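Local coordinates for gluconate kinase (Lactobacillus acidophilus, PDB 3LL3), which probably phosphorylates a small sugar or sugar acid with ATP, as a carbohydrate kinase of the FGGY family, at residues Y160-L165 with K212-I217; K232-A237 with R439-L444; G263-I268 with Y381-N386; M368-I373 with R410-N415. All coordinates share one frame; numbering follows the deposited sequence.

Contact 1: Y160-L165 with K212-I217; sequences YIIFRL and KVIFPI
Ile-162 and Ile-214 meet methyl to methyl, CG2 against CG2 at 4.0 Å, their side chains crossing at about a right angle. In both residues CG2 is anti to the backbone N, which leaves CG1 beside that N; in Ile-162 this aims CG2 at the other isoleucine. The backbones here stay apart, with the CA atoms of Ile-162 and Ile-214 8.2 Å apart. The fit closes farther along: Leu-165 and Ile-217 bring their CA atoms to 5.5 Å, and the Leu-165 carbonyl takes a CA-H...O contact from Ile-217, O to CA 3.5 Å with 135° at the hydrogen. CG2 of Ile-217 lies 3.7 Å from Leu-165 O, and the backbone of Leu-165 also bonds to Lys-218. The contact lays helix 157-166 beside strand 213-214, the outermost strand on this side of the six-stranded sheet in the N-terminal half of the actin-like FGGY fold. Leu-235 and Ile-233 of the neighbouring strand continue the apolar layer under Ile-162 and Ile-217. The other side is looser: Phe-215 and Pro-216, the latter after a cis peptide bond, are exposed, and CB of Pro-216 lies 3.6 Å above the Phe-215 ring, offset toward its rim.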
loop_
_atom_site.group_PDB
_atom_site.type_symbol
_atom_site.label_atom_id
_atom_site.label_comp_id
_atom_site.label_asym_id
_atom_site.label_seq_id
_atom_site.Cartn_x
_atom_site.Cartn_y
_atom_site.Cartn_z
ATOM N N TYR A 160 0.163 -40.980 -17.975
ATOM C CA TYR A 160 1.216 -41.183 -18.949
ATOM C C TYR A 160 2.287 -42.125 -18.426
ATOM O O TYR A 160 2.621 -43.120 -19.085
ATOM C CB TYR A 160 1.867 -39.856 -19.341
ATOM C CG TYR A 160 3.007 -40.073 -20.322
ATOM C CD1 TYR A 160 2.757 -40.477 -21.620
ATOM C CD2 TYR A 160 4.332 -39.897 -19.937
ATOM C CE1 TYR A 160 3.790 -40.698 -22.515
ATOM C CE2 TYR A 160 5.375 -40.111 -20.829
ATOM C CZ TYR A 160 5.098 -40.510 -22.115
ATOM O OH TYR A 160 6.138 -40.718 -23.002
ATOM N N ILE A 161 2.833 -41.789 -17.244
ATOM C CA ILE A 161 3.870 -42.593 -16.615
ATOM C C ILE A 161 3.400 -44.023 -16.438
ATOM O O ILE A 161 4.074 -44.964 -16.863
ATOM C CB ILE A 161 4.313 -42.014 -15.249
ATOM C CG1 ILE A 161 4.975 -40.651 -15.451
ATOM C CG2 ILE A 161 5.264 -42.965 -14.552
ATOM C CD1 ILE A 161 5.037 -39.784 -14.190
ATOM N N ILE A 162 2.247 -44.198 -15.814
ATOM C CA ILE A 162 1.766 -45.544 -15.574
ATOM C C ILE A 162 1.518 -46.288 -16.894
ATOM O O ILE A 162 1.679 -47.503 -16.973
ATOM C CB ILE A 162 0.531 -45.525 -14.680
ATOM C CG1 ILE A 162 0.961 -45.054 -13.279
ATOM C CG2 ILE A 162 -0.126 -46.908 -14.619
ATOM C CD1 ILE A 162 -0.165 -44.806 -12.325
ATOM N N PHE A 163 1.155 -45.547 -17.931
ATOM C CA PHE A 163 0.882 -46.165 -19.220
ATOM C C PHE A 163 2.183 -46.694 -19.801
ATOM O O PHE A 163 2.238 -47.814 -20.314
ATOM C CB PHE A 163 0.241 -45.166 -20.176
ATOM C CG PHE A 163 0.056 -45.697 -21.569
ATOM C CD1 PHE A 163 -0.734 -46.812 -21.798
ATOM C CD2 PHE A 163 0.667 -45.077 -22.649
ATOM C CE1 PHE A 163 -0.916 -47.308 -23.088
ATOM C CE2 PHE A 163 0.486 -45.566 -23.955
ATOM C CZ PHE A 163 -0.303 -46.680 -24.167
ATOM N N ARG A 164 3.238 -45.893 -19.703
ATOM C CA ARG A 164 4.521 -46.318 -20.223
ATOM C C ARG A 164 4.953 -47.592 -19.510
ATOM O O ARG A 164 5.484 -48.501 -20.142
ATOM C CB ARG A 164 5.572 -45.219 -20.075
ATOM C CG ARG A 164 5.372 -44.027 -21.012
ATOM C CD ARG A 164 5.779 -44.345 -22.456
ATOM N NE ARG A 164 7.168 -44.781 -22.551
ATOM C CZ ARG A 164 8.217 -43.965 -22.620
ATOM N NH1 ARG A 164 8.050 -42.653 -22.615
ATOM N NH2 ARG A 164 9.447 -44.469 -22.679
ATOM N N LEU A 165 4.695 -47.676 -18.205
ATOM C CA LEU A 165 5.145 -48.832 -17.419
ATOM C C LEU A 165 4.341 -50.130 -17.615
ATOM O O LEU A 165 4.910 -51.226 -17.545
ATOM C CB LEU A 165 5.220 -48.486 -15.922
ATOM C CG LEU A 165 6.305 -47.490 -15.527
ATOM C CD1 LEU A 165 6.119 -47.057 -14.062
ATOM C CD2 LEU A 165 7.691 -48.079 -15.736
ATOM N N LYS A 212 -5.833 -49.116 -6.183
ATOM C CA LYS A 212 -5.884 -50.158 -7.206
ATOM C C LYS A 212 -4.493 -50.560 -7.696
ATOM O O LYS A 212 -3.656 -49.713 -7.990
ATOM C CB LYS A 212 -6.753 -49.751 -8.399
ATOM C CG LYS A 212 -6.745 -50.850 -9.488
ATOM C CD LYS A 212 -8.085 -51.026 -10.150
ATOM C CE LYS A 212 -8.060 -52.233 -11.111
ATOM N NZ LYS A 212 -9.419 -52.579 -11.615
ATOM N N VAL A 213 -4.257 -51.859 -7.782
ATOM C CA VAL A 213 -2.985 -52.371 -8.272
ATOM C C VAL A 213 -3.043 -52.446 -9.789
ATOM O O VAL A 213 -3.921 -53.097 -10.343
ATOM C CB VAL A 213 -2.694 -53.780 -7.722
ATOM C CG1 VAL A 213 -1.397 -54.307 -8.307
ATOM C CG2 VAL A 213 -2.619 -53.767 -6.191
ATOM N N ILE A 214 -2.125 -51.753 -10.454
ATOM C CA ILE A 214 -2.017 -51.800 -11.902
ATOM C C ILE A 214 -0.883 -52.767 -12.261
ATOM O O ILE A 214 0.286 -52.479 -11.994
ATOM C CB ILE A 214 -1.692 -50.431 -12.490
ATOM C CG1 ILE A 214 -2.539 -49.319 -11.839
ATOM C CG2 ILE A 214 -1.891 -50.457 -14.001
ATOM C CD1 ILE A 214 -4.026 -49.531 -11.918
ATOM N N PHE A 215 -1.245 -53.902 -12.868
ATOM C CA PHE A 215 -0.344 -55.033 -13.051
ATOM C C PHE A 215 -0.563 -55.617 -14.445
ATOM O O PHE A 215 -1.681 -55.568 -14.965
ATOM C CB PHE A 215 -0.672 -56.098 -11.995
ATOM C CG PHE A 215 0.448 -57.078 -11.721
ATOM C CD1 PHE A 215 1.509 -56.736 -10.886
ATOM C CD2 PHE A 215 0.423 -58.361 -12.271
ATOM C CE1 PHE A 215 2.536 -57.646 -10.624
ATOM C CE2 PHE A 215 1.448 -59.279 -12.006
ATOM C CZ PHE A 215 2.502 -58.922 -11.188
ATOM N N PRO A 216 0.500 -56.157 -15.068
ATOM C CA PRO A 216 1.880 -56.158 -14.585
ATOM C C PRO A 216 2.684 -55.038 -15.205
ATOM O O PRO A 216 2.232 -54.411 -16.151
ATOM C CB PRO A 216 2.434 -57.490 -15.115
ATOM C CG PRO A 216 1.315 -58.121 -15.944
ATOM C CD PRO A 216 0.353 -57.030 -16.243
ATOM N N ILE A 217 3.879 -54.811 -14.673
ATOM C CA ILE A 217 4.845 -53.925 -15.296
ATOM C C ILE A 217 5.504 -54.687 -16.439
ATOM O O ILE A 217 5.709 -55.902 -16.337
ATOM C CB ILE A 217 5.921 -53.501 -14.280
ATOM C CG1 ILE A 217 5.287 -52.684 -13.146
ATOM C CG2 ILE A 217 7.036 -52.721 -14.960
ATOM C CD1 ILE A 217 6.259 -52.296 -12.041
#

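Contact 2: K232-A237 with R439-L444; sequences KIILGA and RQALGL
A water joins Lys-232 to Ala-441, accepting from NZ of Lys-232 at 3.0 Å and donating to the carbonyl O of Ala-441, also at 3.0 Å. No direct hydrogen bond crosses the contact, and this bridge supplies a polar link between the two segments. The lysine chain gets there by bending at chi2, chi3 and chi4 (chi3 96°), which carries its methylene CE past Leu-442. CE stands 3.5 Å from CD2 of Leu-442, closer than usual van der Waals contact, so the packing at this point is tight. The aliphatic part of the lysine therefore lies against a leucine methyl while its ammonium group stays with the water. Ala-441 and Leu-442 stand at the C-terminal end of helix 429-441, which closes in a Schellman motif: Gly-443 takes positive phi (79°), Leu-444 N bonds to Arg-439 O at 2.9 Å, and Gly-443 N to Gln-440 O at 3.0 Å. Through this end a helix of the C-terminal half of the FGGY fold rests on strand 232-238, which belongs to the sheet of the N-terminal half. The deeper half of the contact is apolar: CD1 of buried Ile-234 abuts CB of Ala-441 at 3.8 Å, a single methyl-to-methyl touch. Ala-73, Ser-75 and Val-213 pack round the same isoleucine from the adjoining strands, and Leu-442 reaches Ala-72. On the helix side, Leu-444 CB sits 3.6 Å above one face of the Arg-439 guanidinium, offset toward its rim, while NH1 of that arginine bonds to Ile-23 O.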
loop_
_atom_site.group_PDB
_atom_site.type_symbol
_atom_site.label_atom_id
_atom_site.label_comp_id
_atom_site.label_asym_id
_atom_site.label_seq_id
_atom_site.Cartn_x
_atom_site.Cartn_y
_atom_site.Cartn_z
ATOM N N LYS A 232 4.552 -54.376 -7.608
ATOM C CA LYS A 232 3.273 -53.802 -8.011
ATOM C C LYS A 232 3.299 -52.290 -8.211
ATOM O O LYS A 232 4.017 -51.570 -7.515
ATOM C CB LYS A 232 2.182 -54.147 -6.991
ATOM C CG LYS A 232 1.663 -55.558 -7.119
ATOM C CD LYS A 232 2.084 -56.392 -5.952
ATOM C CE LYS A 232 0.988 -56.430 -4.892
ATOM N NZ LYS A 232 0.230 -57.723 -4.960
ATOM N N ILE A 233 2.508 -51.816 -9.171
ATOM C CA ILE A 233 2.227 -50.406 -9.287
ATOM C C ILE A 233 0.932 -50.136 -8.536
ATOM O O ILE A 233 -0.082 -50.796 -8.780
ATOM C CB ILE A 233 2.032 -49.967 -10.746
ATOM C CG1 ILE A 233 3.310 -50.203 -11.545
ATOM C CG2 ILE A 233 1.658 -48.482 -10.802
ATOM C CD1 ILE A 233 4.441 -49.296 -11.120
ATOM N N ILE A 234 0.973 -49.181 -7.610
ATOM C CA ILE A 234 -0.229 -48.715 -6.933
ATOM C C ILE A 234 -0.671 -47.447 -7.643
ATOM O O ILE A 234 0.128 -46.513 -7.841
ATOM C CB ILE A 234 0.045 -48.437 -5.439
ATOM C CG1 ILE A 234 0.848 -49.595 -4.824
ATOM C CG2 ILE A 234 -1.268 -48.220 -4.690
ATOM C CD1 ILE A 234 0.243 -50.979 -5.074
ATOM N N LEU A 235 -1.931 -47.420 -8.058
ATOM C CA LEU A 235 -2.415 -46.327 -8.872
ATOM C C LEU A 235 -2.062 -44.949 -8.276
ATOM O O LEU A 235 -1.601 -44.055 -8.981
ATOM C CB LEU A 235 -3.915 -46.458 -9.094
ATOM C CG LEU A 235 -4.496 -45.415 -10.039
ATOM C CD1 LEU A 235 -3.725 -45.373 -11.384
ATOM C CD2 LEU A 235 -6.005 -45.636 -10.241
ATOM N N GLY A 236 -2.260 -44.780 -6.977
ATOM C CA GLY A 236 -1.901 -43.515 -6.346
ATOM C C GLY A 236 -2.954 -42.430 -6.466
ATOM O O GLY A 236 -4.101 -42.721 -6.783
ATOM N N ALA A 237 -2.562 -41.176 -6.213
ATOM C CA ALA A 237 -3.509 -40.077 -6.105
ATOM C C ALA A 237 -2.837 -38.725 -6.315
ATOM O O ALA A 237 -1.656 -38.647 -6.638
ATOM C CB ALA A 237 -4.206 -40.104 -4.759
ATOM N N ARG A 439 0.663 -49.672 1.358
ATOM C CA ARG A 439 0.457 -50.534 2.512
ATOM C C ARG A 439 -0.979 -51.044 2.560
ATOM O O ARG A 439 -1.223 -52.203 2.877
ATOM C CB ARG A 439 0.842 -49.827 3.822
ATOM C CG ARG A 439 2.339 -49.541 3.925
ATOM C CD ARG A 439 2.748 -49.020 5.311
ATOM N NE ARG A 439 2.404 -49.934 6.400
ATOM C CZ ARG A 439 3.182 -50.930 6.826
ATOM N NH1 ARG A 439 4.361 -51.158 6.256
ATOM N NH2 ARG A 439 2.783 -51.701 7.833
ATOM N N GLN A 440 -1.934 -50.187 2.231
ATOM C CA GLN A 440 -3.313 -50.652 2.124
ATOM C C GLN A 440 -3.470 -51.723 1.034
ATOM O O GLN A 440 -4.063 -52.779 1.263
ATOM C CB GLN A 440 -4.266 -49.486 1.851
ATOM C CG GLN A 440 -4.518 -48.586 3.064
ATOM C CD GLN A 440 -5.534 -47.509 2.756
ATOM O OE1 GLN A 440 -5.385 -46.767 1.782
ATOM N NE2 GLN A 440 -6.581 -47.430 3.569
ATOM N N ALA A 441 -2.940 -51.457 -0.151
ATOM C CA ALA A 441 -3.065 -52.415 -1.260
ATOM C C ALA A 441 -2.451 -53.768 -0.890
ATOM O O ALA A 441 -2.987 -54.819 -1.238
ATOM C CB ALA A 441 -2.419 -51.858 -2.505
ATOM N N LEU A 442 -1.338 -53.734 -0.157
ATOM C CA LEU A 442 -0.623 -54.947 0.242
ATOM C C LEU A 442 -1.226 -55.635 1.459
ATOM O O LEU A 442 -0.716 -56.666 1.891
ATOM C CB LEU A 442 0.847 -54.641 0.533
ATOM C CG LEU A 442 1.669 -54.076 -0.624
ATOM C CD1 LEU A 442 3.048 -53.654 -0.143
ATOM C CD2 LEU A 442 1.765 -55.087 -1.766
ATOM N N GLY A 443 -2.287 -55.065 2.022
ATOM C CA GLY A 443 -2.931 -55.654 3.187
ATOM C C GLY A 443 -2.240 -55.410 4.524
ATOM O O GLY A 443 -2.628 -55.995 5.531
ATOM N N LEU A 444 -1.238 -54.533 4.543
ATOM C CA LEU A 444 -0.500 -54.213 5.764
ATOM C C LEU A 444 -1.228 -53.200 6.663
ATOM O O LEU A 444 -0.965 -53.123 7.868
ATOM C CB LEU A 444 0.893 -53.696 5.419
ATOM C CG LEU A 444 1.794 -54.677 4.670
ATOM C CD1 LEU A 444 3.033 -53.951 4.142
ATOM C CD2 LEU A 444 2.183 -55.826 5.595
HETATM O O HOH W 1 -2.134 -56.510 -3.622
#

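Contact 3: G263-I268 with Y381-N386; sequences GAIRTI and YDAASN
Ile-265 overlaps Ala-383 and Ala-384, pressing two of its branches onto one turn of helix 365-388. This is helix-on-sheet packing in the C-terminal half of the actin-like FGGY fold, where strand 263-269 lies within a seven-stranded sheet. CG1 of Ile-265 comes to 3.7 Å from CB of Ala-384. CG2 meets the helix backbone itself, 3.7 Å from N of Ala-384, and also touches CB of Ala-383 at 3.8 Å. Both contacts follow from chi1 of -175°: CG1 extends anti to the backbone N, while CG2 takes the crowded position between N and the carbonyl carbon. With only alanine side chains at this point of the helix, the backbones can approach closely, and the CA atoms of Ile-265 and Ala-384 are 5.9 Å apart. Cutting Ile-265 back to an alanine would probably open a gap beneath Ala-383 and Ala-384 and leave their methyls without the two branches that now fill it. Cys-255 and Leu-257 of strand 254-259 flank the isoleucine within the sheet. Ala-264, just before it, points away from the helix, and its CB lies 3.4 Å above the guanidinium plane of Arg-266, offset toward the rim; Arg-266 touches the bound D-xylulose. The isoleucine side chain itself is about 9 Å from that sugar. Farther round the helix, Asp-382 pairs with Arg-482, and Tyr-381 O is gripped from opposite faces of its plane by Ser-385 N and by Ser-385 OG, the hydroxyl lying 3.5 Å above the centre of the Tyr-381 ring.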
loop_
_atom_site.group_PDB
_atom_site.type_symbol
_atom_site.label_atom_id
_atom_site.label_comp_id
_atom_site.label_asym_id
_atom_site.label_seq_id
_atom_site.Cartn_x
_atom_site.Cartn_y
_atom_site.Cartn_z
ATOM N N GLY A 263 1.077 -21.570 -1.081
ATOM C CA GLY A 263 0.403 -22.274 -0.009
ATOM C C GLY A 263 -0.878 -22.982 -0.406
ATOM O O GLY A 263 -1.334 -22.870 -1.541
ATOM N N ALA A 264 -1.467 -23.701 0.548
ATOM C CA ALA A 264 -2.767 -24.321 0.360
ATOM C C ALA A 264 -3.420 -24.586 1.710
ATOM O O ALA A 264 -2.742 -24.967 2.669
ATOM C CB ALA A 264 -2.630 -25.614 -0.430
ATOM N N ILE A 265 -4.724 -24.334 1.796
ATOM C CA ILE A 265 -5.540 -24.781 2.924
ATOM C C ILE A 265 -6.563 -25.825 2.448
ATOM O O ILE A 265 -7.262 -25.608 1.451
ATOM C CB ILE A 265 -6.236 -23.588 3.651
ATOM C CG1 ILE A 265 -6.983 -24.081 4.901
ATOM C CG2 ILE A 265 -7.153 -22.818 2.723
ATOM C CD1 ILE A 265 -6.027 -24.425 6.083
ATOM N N ARG A 266 -6.643 -26.961 3.140
ATOM C CA ARG A 266 -7.516 -28.055 2.720
ATOM C C ARG A 266 -8.139 -28.815 3.882
ATOM O O ARG A 266 -7.596 -28.860 4.993
ATOM C CB ARG A 266 -6.731 -29.081 1.930
ATOM C CG ARG A 266 -5.968 -28.548 0.771
ATOM C CD ARG A 266 -5.140 -29.659 0.193
ATOM N NE ARG A 266 -4.291 -29.211 -0.900
ATOM C CZ ARG A 266 -2.966 -29.098 -0.827
ATOM N NH1 ARG A 266 -2.319 -29.403 0.304
ATOM N NH2 ARG A 266 -2.290 -28.688 -1.903
ATOM N N THR A 267 -9.252 -29.467 3.586
ATOM C CA THR A 267 -9.938 -30.292 4.559
ATOM C C THR A 267 -10.773 -31.334 3.824
ATOM O O THR A 267 -11.122 -31.140 2.667
ATOM C CB THR A 267 -10.821 -29.429 5.494
ATOM O OG1 THR A 267 -11.234 -30.214 6.619
ATOM C CG2 THR A 267 -12.053 -28.888 4.743
ATOM N N ILE A 268 -11.089 -32.437 4.491
ATOM C CA ILE A 268 -11.826 -33.526 3.868
ATOM C C ILE A 268 -13.178 -33.666 4.549
ATOM O O ILE A 268 -13.248 -33.748 5.783
ATOM C CB ILE A 268 -11.023 -34.831 3.965
ATOM C CG1 ILE A 268 -9.777 -34.730 3.076
ATOM C CG2 ILE A 268 -11.889 -36.039 3.595
ATOM C CD1 ILE A 268 -8.782 -35.838 3.260
ATOM N N TYR A 381 -5.823 -17.207 6.064
ATOM C CA TYR A 381 -6.936 -17.345 6.993
ATOM C C TYR A 381 -8.229 -16.969 6.306
ATOM O O TYR A 381 -9.293 -17.497 6.625
ATOM C CB TYR A 381 -6.716 -16.474 8.221
ATOM C CG TYR A 381 -7.852 -16.502 9.211
ATOM C CD1 TYR A 381 -8.182 -17.671 9.899
ATOM C CD2 TYR A 381 -8.580 -15.363 9.473
ATOM C CE1 TYR A 381 -9.221 -17.685 10.820
ATOM C CE2 TYR A 381 -9.609 -15.362 10.386
ATOM C CZ TYR A 381 -9.929 -16.520 11.064
ATOM O OH TYR A 381 -10.955 -16.494 11.990
ATOM N N ASP A 382 -8.120 -16.038 5.365
ATOM C CA ASP A 382 -9.238 -15.614 4.520
ATOM C C ASP A 382 -9.729 -16.833 3.707
ATOM O O ASP A 382 -10.932 -17.127 3.648
ATOM C CB ASP A 382 -8.737 -14.482 3.603
ATOM C CG ASP A 382 -9.845 -13.826 2.776
ATOM O OD1 ASP A 382 -11.013 -14.241 2.876
ATOM O OD2 ASP A 382 -9.540 -12.866 2.033
ATOM N N ALA A 383 -8.793 -17.550 3.093
ATOM C CA ALA A 383 -9.145 -18.745 2.318
ATOM C C ALA A 383 -9.697 -19.834 3.238
ATOM O O ALA A 383 -10.733 -20.411 2.957
ATOM C CB ALA A 383 -7.957 -19.263 1.518
ATOM N N ALA A 384 -9.018 -20.093 4.348
ATOM C CA ALA A 384 -9.508 -21.068 5.330
ATOM C C ALA A 384 -10.941 -20.769 5.797
ATOM O O ALA A 384 -11.763 -21.668 5.926
ATOM C CB ALA A 384 -8.567 -21.136 6.525
ATOM N N SER A 385 -11.219 -19.504 6.065
ATOM C CA SER A 385 -12.528 -19.075 6.550
ATOM C C SER A 385 -13.650 -19.324 5.541
ATOM O O SER A 385 -14.799 -19.533 5.931
ATOM C CB SER A 385 -12.496 -17.588 6.928
ATOM O OG SER A 385 -11.630 -17.355 8.038
ATOM N N ASN A 386 -13.328 -19.280 4.249
ATOM C CA ASN A 386 -14.306 -19.637 3.221
ATOM C C ASN A 386 -14.736 -21.101 3.351
ATOM O O ASN A 386 -15.901 -21.421 3.154
ATOM C CB ASN A 386 -13.747 -19.392 1.823
ATOM C CG ASN A 386 -13.647 -17.925 1.488
ATOM O OD1 ASN A 386 -14.295 -17.091 2.113
ATOM N ND2 ASN A 386 -12.837 -17.600 0.482
#

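Contact 4: M368-I373 with R410-N415; sequences MARAVI and RQLCAN
The turn from Arg-410 to Asn-415 meets helix 365-388 through Leu-412, whose CD1 touches Ile-373 CG2 at 3.9 Å. Two residues on from Arg-410, Leu-412 is directed toward the facing helix and crosses Ile-373 at about a right angle. Its chi1 of -133° departs from the staggered values, which may reflect some strain or an imprecisely placed side chain. The same methyl, CD1 of Leu-412, approaches the Arg-370 guanidinium obliquely, 4.4 Å from NH1, a nitrogen that also forms a salt bridge with Glu-374. Helix 407-417 is the connection of a beta-alpha-beta crossover between the parallel neighbouring strands 396-400 and 421-424, and the leucine links it to helix 365-388. Ile-373 touches Leu-321 of the ATP pocket and lies about 7 Å from the bound nucleotide. Next in sequence, Cys-413 packs on Ile-377 of that same long helix, and Asn-415 is held by both ends of its amide, ND2 bonding to Glu-467 OE1 and OD1 accepting from Asn-464 N.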
loop_
_atom_site.group_PDB
_atom_site.type_symbol
_atom_site.label_atom_id
_atom_site.label_comp_id
_atom_site.label_asym_id
_atom_site.label_seq_id
_atom_site.Cartn_x
_atom_site.Cartn_y
_atom_site.Cartn_z
HETATM N N MSE A 368 6.603 -2.617 8.624
HETATM C CA MSE A 368 6.374 -3.083 7.257
HETATM C C MSE A 368 6.724 -4.542 7.111
HETATM O O MSE A 368 5.989 -5.275 6.466
HETATM C CB MSE A 368 7.117 -2.248 6.228
HETATM C CG MSE A 368 6.628 -0.784 6.272
HETATM SE SE MSE A 368 7.403 0.291 4.863
HETATM C CE MSE A 368 6.360 -0.374 3.325
ATOM N N ALA A 369 7.833 -4.953 7.729
ATOM C CA ALA A 369 8.270 -6.346 7.699
ATOM C C ALA A 369 7.201 -7.233 8.298
ATOM O O ALA A 369 6.833 -8.250 7.719
ATOM C CB ALA A 369 9.591 -6.527 8.469
ATOM N N ARG A 370 6.702 -6.846 9.466
ATOM C CA ARG A 370 5.724 -7.670 10.144
ATOM C C ARG A 370 4.386 -7.683 9.414
ATOM O O ARG A 370 3.711 -8.705 9.386
ATOM C CB ARG A 370 5.532 -7.268 11.612
ATOM C CG ARG A 370 4.753 -8.338 12.335
ATOM C CD ARG A 370 4.059 -7.888 13.584
ATOM N NE ARG A 370 4.828 -8.236 14.746
ATOM C CZ ARG A 370 4.495 -9.158 15.644
ATOM N NH1 ARG A 370 3.368 -9.845 15.562
ATOM N NH2 ARG A 370 5.306 -9.364 16.647
ATOM N N ALA A 371 3.996 -6.547 8.846
ATOM C CA ALA A 371 2.750 -6.474 8.095
ATOM C C ALA A 371 2.766 -7.459 6.942
ATOM O O ALA A 371 1.728 -8.019 6.605
ATOM C CB ALA A 371 2.486 -5.042 7.566
ATOM N N VAL A 372 3.930 -7.653 6.325
ATOM C CA VAL A 372 4.040 -8.600 5.218
ATOM C C VAL A 372 3.713 -10.007 5.724
ATOM O O VAL A 372 2.887 -10.717 5.143
ATOM C CB VAL A 372 5.446 -8.601 4.579
ATOM C CG1 VAL A 372 5.618 -9.823 3.666
ATOM C CG2 VAL A 372 5.714 -7.283 3.816
ATOM N N ILE A 373 4.340 -10.389 6.836
ATOM C CA ILE A 373 4.134 -11.725 7.392
ATOM C C ILE A 373 2.690 -11.902 7.821
ATOM O O ILE A 373 2.078 -12.935 7.548
ATOM C CB ILE A 373 5.070 -12.006 8.588
ATOM C CG1 ILE A 373 6.512 -12.090 8.100
ATOM C CG2 ILE A 373 4.698 -13.341 9.240
ATOM C CD1 ILE A 373 7.557 -11.881 9.197
ATOM N N ARG A 410 4.828 -19.919 13.239
ATOM C CA ARG A 410 3.915 -20.943 13.729
ATOM C C ARG A 410 2.945 -20.351 14.730
ATOM O O ARG A 410 1.737 -20.574 14.647
ATOM C CB ARG A 410 4.697 -22.109 14.337
ATOM C CG ARG A 410 5.420 -22.932 13.289
ATOM C CD ARG A 410 6.469 -23.836 13.897
ATOM N NE ARG A 410 7.084 -24.679 12.876
ATOM C CZ ARG A 410 7.931 -25.668 13.144
ATOM N NH1 ARG A 410 8.272 -25.922 14.408
ATOM N NH2 ARG A 410 8.437 -26.403 12.160
ATOM N N GLN A 411 3.475 -19.571 15.670
ATOM C CA GLN A 411 2.644 -18.986 16.712
ATOM C C GLN A 411 1.708 -17.933 16.160
ATOM O O GLN A 411 0.551 -17.792 16.596
ATOM C CB GLN A 411 3.521 -18.376 17.827
ATOM C CG GLN A 411 2.706 -17.879 19.005
ATOM C CD GLN A 411 1.982 -19.016 19.712
ATOM O OE1 GLN A 411 0.775 -18.948 19.960
ATOM N NE2 GLN A 411 2.713 -20.076 20.018
ATOM N N LEU A 412 2.218 -17.168 15.202
ATOM C CA LEU A 412 1.404 -16.150 14.552
ATOM C C LEU A 412 0.197 -16.796 13.857
ATOM O O LEU A 412 -0.927 -16.282 13.909
ATOM C CB LEU A 412 2.257 -15.393 13.535
ATOM C CG LEU A 412 2.120 -13.888 13.607
ATOM C CD1 LEU A 412 3.182 -13.208 12.777
ATOM C CD2 LEU A 412 0.754 -13.535 13.105
ATOM N N CYS A 413 0.428 -17.933 13.209
ATOM C CA CYS A 413 -0.678 -18.662 12.563
ATOM C C CYS A 413 -1.699 -19.075 13.601
ATOM O O CYS A 413 -2.899 -18.910 13.409
ATOM C CB CYS A 413 -0.168 -19.916 11.848
ATOM S SG CYS A 413 0.688 -19.581 10.285
ATOM N N ALA A 414 -1.210 -19.638 14.700
ATOM C CA ALA A 414 -2.076 -20.029 15.810
ATOM C C ALA A 414 -2.915 -18.841 16.291
ATOM O O ALA A 414 -4.118 -18.971 16.516
ATOM C CB ALA A 414 -1.234 -20.569 16.963
ATOM N N ASN A 415 -2.258 -17.696 16.474
ATOM C CA ASN A 415 -2.930 -16.491 16.945
ATOM C C ASN A 415 -3.974 -15.907 15.971
ATOM O O ASN A 415 -5.021 -15.417 16.404
ATOM C CB ASN A 415 -1.891 -15.435 17.314
ATOM C CG ASN A 415 -1.030 -15.855 18.498
ATOM O OD1 ASN A 415 -1.340 -16.829 19.180
ATOM N ND2 ASN A 415 0.053 -15.126 18.739
#

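Overall arrangement
From the N terminus, contact 1 closes first, a loop of 46 residues joining helix 157-166 to the edge of the N-terminal sheet. Contact 2 opens after it, on the next strand of that sheet, and the two touch through backbone bonds such as Ile-214 N to Ile-233 O (2.8 Å). Contact 2 closes only at 439-444, so its long loop encloses contacts 3 and 4 and ties helix 429-441 back to the N-terminal sheet. Within that loop, contacts 3 and 4 cross, their segments alternating along the chain. They share helix 365-388, which packs on the C-terminal sheet at one place and on helix 407-417 at another, with centres about 17 Å apart.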